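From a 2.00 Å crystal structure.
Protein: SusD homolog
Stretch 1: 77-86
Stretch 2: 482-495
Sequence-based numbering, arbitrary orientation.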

# COMPACT_ATOMS: atom_id res chain seq x y z
N ASN A 77 -12.94 -15.36 -6.15
CA ASN A 77 -11.64 -14.96 -5.59
C ASN A 77 -11.69 -13.74 -4.68
O ASN A 77 -12.77 -13.25 -4.33
N GLU A 78 -10.52 -13.27 -4.28
CA GLU A 78 -10.40 -12.14 -3.36
C GLU A 78 -11.03 -10.82 -3.82
O GLU A 78 -11.34 -9.96 -2.99
N ALA A 79 -11.21 -10.64 -5.12
CA ALA A 79 -11.80 -9.40 -5.62
C ALA A 79 -13.16 -9.17 -4.98
O ALA A 79 -13.54 -8.04 -4.68
N ASN A 80 -13.88 -10.26 -4.75
CA ASN A 80 -15.19 -10.16 -4.13
C ASN A 80 -15.20 -10.77 -2.74
O ASN A 80 -16.21 -11.29 -2.26
N TRP A 81 -14.03 -10.71 -2.10
CA TRP A 81 -13.83 -11.16 -0.74
C TRP A 81 -13.97 -12.65 -0.48
O TRP A 81 -14.21 -13.06 0.66
N ASN A 82 -13.83 -13.47 -1.51
CA ASN A 82 -13.92 -14.91 -1.34
C ASN A 82 -12.47 -15.40 -1.23
O ASN A 82 -11.82 -15.68 -2.24
N PHE A 83 -11.98 -15.49 -0.01
CA PHE A 83 -10.60 -15.89 0.24
C PHE A 83 -10.38 -17.40 0.18
O PHE A 83 -10.19 -18.05 1.21
N THR A 84 -10.37 -17.93 -1.03
CA THR A 84 -10.19 -19.36 -1.26
C THR A 84 -8.80 -19.86 -0.90
O THR A 84 -7.84 -19.09 -0.82
N ASP A 85 -8.69 -21.17 -0.71
CA ASP A 85 -7.43 -21.80 -0.36
C ASP A 85 -6.35 -21.48 -1.39
O ASP A 85 -5.24 -21.08 -1.04
N SER A 86 -6.68 -21.64 -2.67
CA SER A 86 -5.71 -21.38 -3.73
C SER A 86 -5.27 -19.91 -3.80
O SER A 86 -4.08 -19.64 -3.94
N ASP A 482 -20.35 -2.63 8.94
CA ASP A 482 -19.13 -2.64 9.74
C ASP A 482 -17.90 -2.78 8.85
O ASP A 482 -16.78 -2.46 9.27
N CYS A 483 -18.10 -3.26 7.62
CA CYS A 483 -17.00 -3.45 6.68
C CYS A 483 -17.25 -2.97 5.25
O CYS A 483 -18.18 -3.43 4.58
N ARG A 484 -16.42 -2.04 4.79
CA ARG A 484 -16.50 -1.56 3.42
C ARG A 484 -15.31 -2.21 2.71
O ARG A 484 -15.21 -2.16 1.49
N VAL A 485 -14.42 -2.80 3.50
CA VAL A 485 -13.24 -3.51 2.99
C VAL A 485 -12.92 -4.64 3.97
O VAL A 485 -13.31 -4.57 5.13
N PRO A 486 -12.22 -5.69 3.52
CA PRO A 486 -11.90 -6.76 4.48
C PRO A 486 -10.90 -6.19 5.48
O PRO A 486 -10.13 -5.27 5.16
N GLU A 487 -10.90 -6.71 6.71
CA GLU A 487 -9.97 -6.23 7.73
C GLU A 487 -8.60 -6.89 7.54
O GLU A 487 -7.59 -6.42 8.07
N ARG A 488 -8.57 -7.99 6.79
CA ARG A 488 -7.32 -8.73 6.56
C ARG A 488 -7.58 -9.90 5.63
O ARG A 488 -8.73 -10.26 5.39
N PHE A 489 -6.51 -10.48 5.11
CA PHE A 489 -6.61 -11.67 4.28
C PHE A 489 -6.56 -12.79 5.32
O PHE A 489 -6.06 -12.58 6.42
N ARG A 490 -7.08 -13.97 4.99
CA ARG A 490 -7.01 -15.08 5.93
C ARG A 490 -6.02 -16.07 5.33
O ARG A 490 -5.82 -16.09 4.12
N PHE A 491 -5.39 -16.88 6.17
CA PHE A 491 -4.45 -17.88 5.66
C PHE A 491 -5.26 -18.99 5.01
O PHE A 491 -6.45 -19.15 5.30
N ALA A 492 -4.62 -19.73 4.12
CA ALA A 492 -5.27 -20.84 3.44
C ALA A 492 -5.47 -21.94 4.47
O ALA A 492 -4.51 -22.40 5.09
N PRO A 493 -6.73 -22.38 4.69
CA PRO A 493 -7.01 -23.43 5.67
C PRO A 493 -6.09 -24.65 5.57
O PRO A 493 -5.60 -25.15 6.58
N THR A 494 -5.84 -25.12 4.35
CA THR A 494 -4.99 -26.29 4.17
C THR A 494 -3.55 -26.07 4.61
O THR A 494 -2.83 -27.03 4.86
N ALA A 495 -3.13 -24.81 4.72
CA ALA A 495 -1.76 -24.52 5.14
C ALA A 495 -1.52 -25.04 6.56
O ALA A 495 -0.41 -25.43 6.91

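A stretch with a short 3-10 segment and the start of a helix, and one with no regular structure, whose touching residues lie at least 402 positions apart, bury 617 Å² between them, and the side chains divide into an aromatic half and a polar half.

The apolar packing rests on Trp81, Phe83, Pro486 and Phe489. Trp81 (chi1 m, -50°) leaves its backbone sideways, but its ring reaches across. Pro486, in the C-gamma exo pucker, lays CG over one face of the indole, 3.8 Å from the centroid of the five-membered ring and 19° off its normal, a CH-pi contact. The indole edge meets backbone: Trp81 CZ2 lies 3.3 Å from Arg484 O and Trp81 CH2 3.9 Å from Cys483 O. A looser apolar contact joins Trp81 CZ3 to Cys483 CB at 4.2 Å. The indole NE1 is satisfied elsewhere in the structure.

Phe83 (m, -57°) points toward the second stretch and loses the most surface, 128 Å². Pro486 serves this ring too, with its CB 3.7 Å from Phe83 CZ at the ring edge. Phe489, at an off-rotamer chi1 of -96°, turns its own edge to the Phe83 face, with centroids 5.0 Å apart and planes at 67°. Glu78 CB adds a looser contact, 4.2 Å from Phe489 CZ. The aromatic packing has a polar cost: Arg488 O and Arg490 N are buried without partners.

Backbone takes part in three of the four hydrogen bonds, and the fourth joins two side chains. Arg490 (p, then extended through t, t) brings the edge of its guanidinium to one carbonyl, donating from NE (2.9 Å) and NH2 (3.0 Å) to Phe83 O. Asp85 (t, -157°) splits its carboxylate over Thr494: OD1 accepts from Thr494 N at 2.9 Å, nearly straight at 169°, while OD2 accepts from Thr494 OG1 at 2.6 Å, the threonine being in p. Ala492 points toward this site, its CB 3.5 Å from Asp85 OD1.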

# COMPACT_ATOMS: atom_id res chain seq x y z
CB ASN A 77 -10.59 -14.77 -6.70
CG ASN A 77 -10.86 -13.57 -7.59
OD1 ASN A 77 -11.57 -12.63 -7.21
ND2 ASN A 77 -10.28 -13.58 -8.79
CB GLU A 78 -8.93 -11.89 -3.01
CG GLU A 78 -8.11 -11.36 -4.17
CD GLU A 78 -7.46 -12.44 -5.00
OE1 GLU A 78 -8.03 -13.55 -5.10
OE2 GLU A 78 -6.39 -12.18 -5.57
CB ALA A 79 -11.93 -9.44 -7.14
CB ASN A 80 -16.25 -10.78 -5.03
CG ASN A 80 -16.55 -9.91 -6.23
OD1 ASN A 80 -17.58 -9.23 -6.28
ND2 ASN A 80 -15.63 -9.89 -7.19
CB TRP A 81 -14.78 -10.38 0.19
CG TRP A 81 -14.75 -8.88 0.02
CD1 TRP A 81 -14.41 -8.18 -1.11
CD2 TRP A 81 -15.20 -7.90 0.97
NE1 TRP A 81 -14.62 -6.83 -0.92
CE2 TRP A 81 -15.10 -6.64 0.35
CE3 TRP A 81 -15.67 -7.98 2.28
CZ2 TRP A 81 -15.46 -5.45 1.00
CZ3 TRP A 81 -16.03 -6.80 2.93
CH2 TRP A 81 -15.92 -5.55 2.29
CB ASN A 82 -14.62 -15.56 -2.54
CG ASN A 82 -14.99 -17.01 -2.28
OD1 ASN A 82 -15.68 -17.63 -3.09
ND2 ASN A 82 -14.52 -17.55 -1.17
CB PHE A 83 -10.13 -15.33 1.58
CG PHE A 83 -10.24 -13.82 1.69
CD1 PHE A 83 -10.24 -13.02 0.55
CD2 PHE A 83 -10.30 -13.20 2.94
CE1 PHE A 83 -10.29 -11.62 0.65
CE2 PHE A 83 -10.35 -11.81 3.05
CZ PHE A 83 -10.35 -11.02 1.90
CB THR A 84 -10.45 -19.73 -2.71
OG1 THR A 84 -9.46 -19.10 -3.54
CG2 THR A 84 -11.84 -19.24 -3.14
CB ASP A 85 -7.61 -23.32 -0.26
CG ASP A 85 -6.56 -23.98 0.60
OD1 ASP A 85 -6.71 -23.95 1.84
OD2 ASP A 85 -5.58 -24.51 0.04
CB SER A 86 -6.28 -21.79 -5.09
OG SER A 86 -7.46 -21.05 -5.39
CB ASP A 482 -19.16 -3.80 10.74
CG ASP A 482 -20.25 -3.64 11.78
OD1 ASP A 482 -20.18 -2.66 12.56
OD2 ASP A 482 -21.18 -4.48 11.81
CB CYS A 483 -16.58 -4.93 6.62
SG CYS A 483 -15.69 -5.54 8.08
CB ARG A 484 -16.42 -0.04 3.36
CG ARG A 484 -17.68 0.62 3.89
CD ARG A 484 -17.77 2.10 3.55
NE ARG A 484 -19.00 2.65 4.11
CZ ARG A 484 -19.35 3.93 4.04
NH1 ARG A 484 -18.57 4.81 3.44
NH2 ARG A 484 -20.49 4.32 4.60
CB VAL A 485 -11.98 -2.60 2.90
CG1 VAL A 485 -12.31 -1.32 2.17
CG2 VAL A 485 -11.43 -2.30 4.30
CB PRO A 486 -11.27 -7.84 3.59
CG PRO A 486 -11.90 -7.60 2.24
CD PRO A 486 -11.87 -6.09 2.15
CB GLU A 487 -10.49 -6.56 9.13
CG GLU A 487 -11.77 -5.84 9.55
CD GLU A 487 -11.59 -4.34 9.75
OE1 GLU A 487 -10.43 -3.88 9.92
OE2 GLU A 487 -12.61 -3.61 9.74
CB ARG A 488 -6.80 -9.29 7.89
CG ARG A 488 -7.76 -10.32 8.53
CD ARG A 488 -7.23 -10.88 9.86
NE ARG A 488 -6.13 -11.84 9.69
CZ ARG A 488 -6.29 -13.14 9.44
NH1 ARG A 488 -7.50 -13.66 9.33
NH2 ARG A 488 -5.23 -13.92 9.30
CB PHE A 489 -5.39 -11.82 3.36
CG PHE A 489 -5.59 -11.28 1.97
CD1 PHE A 489 -6.79 -10.68 1.60
CD2 PHE A 489 -4.57 -11.38 1.02
CE1 PHE A 489 -6.97 -10.17 0.30
CE2 PHE A 489 -4.74 -10.88 -0.27
CZ PHE A 489 -5.94 -10.27 -0.63
CB ARG A 490 -8.37 -15.77 6.11
CG ARG A 490 -8.81 -16.60 4.91
CD ARG A 490 -9.94 -17.56 5.26
NE ARG A 490 -10.31 -18.37 4.10
CZ ARG A 490 -11.04 -19.48 4.16
NH1 ARG A 490 -11.48 -19.93 5.33
NH2 ARG A 490 -11.30 -20.16 3.05
CB PHE A 491 -3.62 -18.45 6.81
CG PHE A 491 -2.65 -17.47 7.40
CD1 PHE A 491 -1.48 -17.14 6.73
CD2 PHE A 491 -2.94 -16.84 8.61
CE1 PHE A 491 -0.61 -16.19 7.26
CE2 PHE A 491 -2.07 -15.90 9.14
CZ PHE A 491 -0.90 -15.57 8.46
CB ALA A 492 -4.39 -21.33 2.29
CB PRO A 493 -8.47 -23.78 5.37
CG PRO A 493 -9.04 -22.45 4.99
CD PRO A 493 -7.97 -21.89 4.06
CB THR A 494 -4.97 -26.77 2.70
OG1 THR A 494 -4.32 -25.78 1.88
CG2 THR A 494 -6.38 -27.01 2.20
CB ALA A 495 -1.49 -23.02 5.09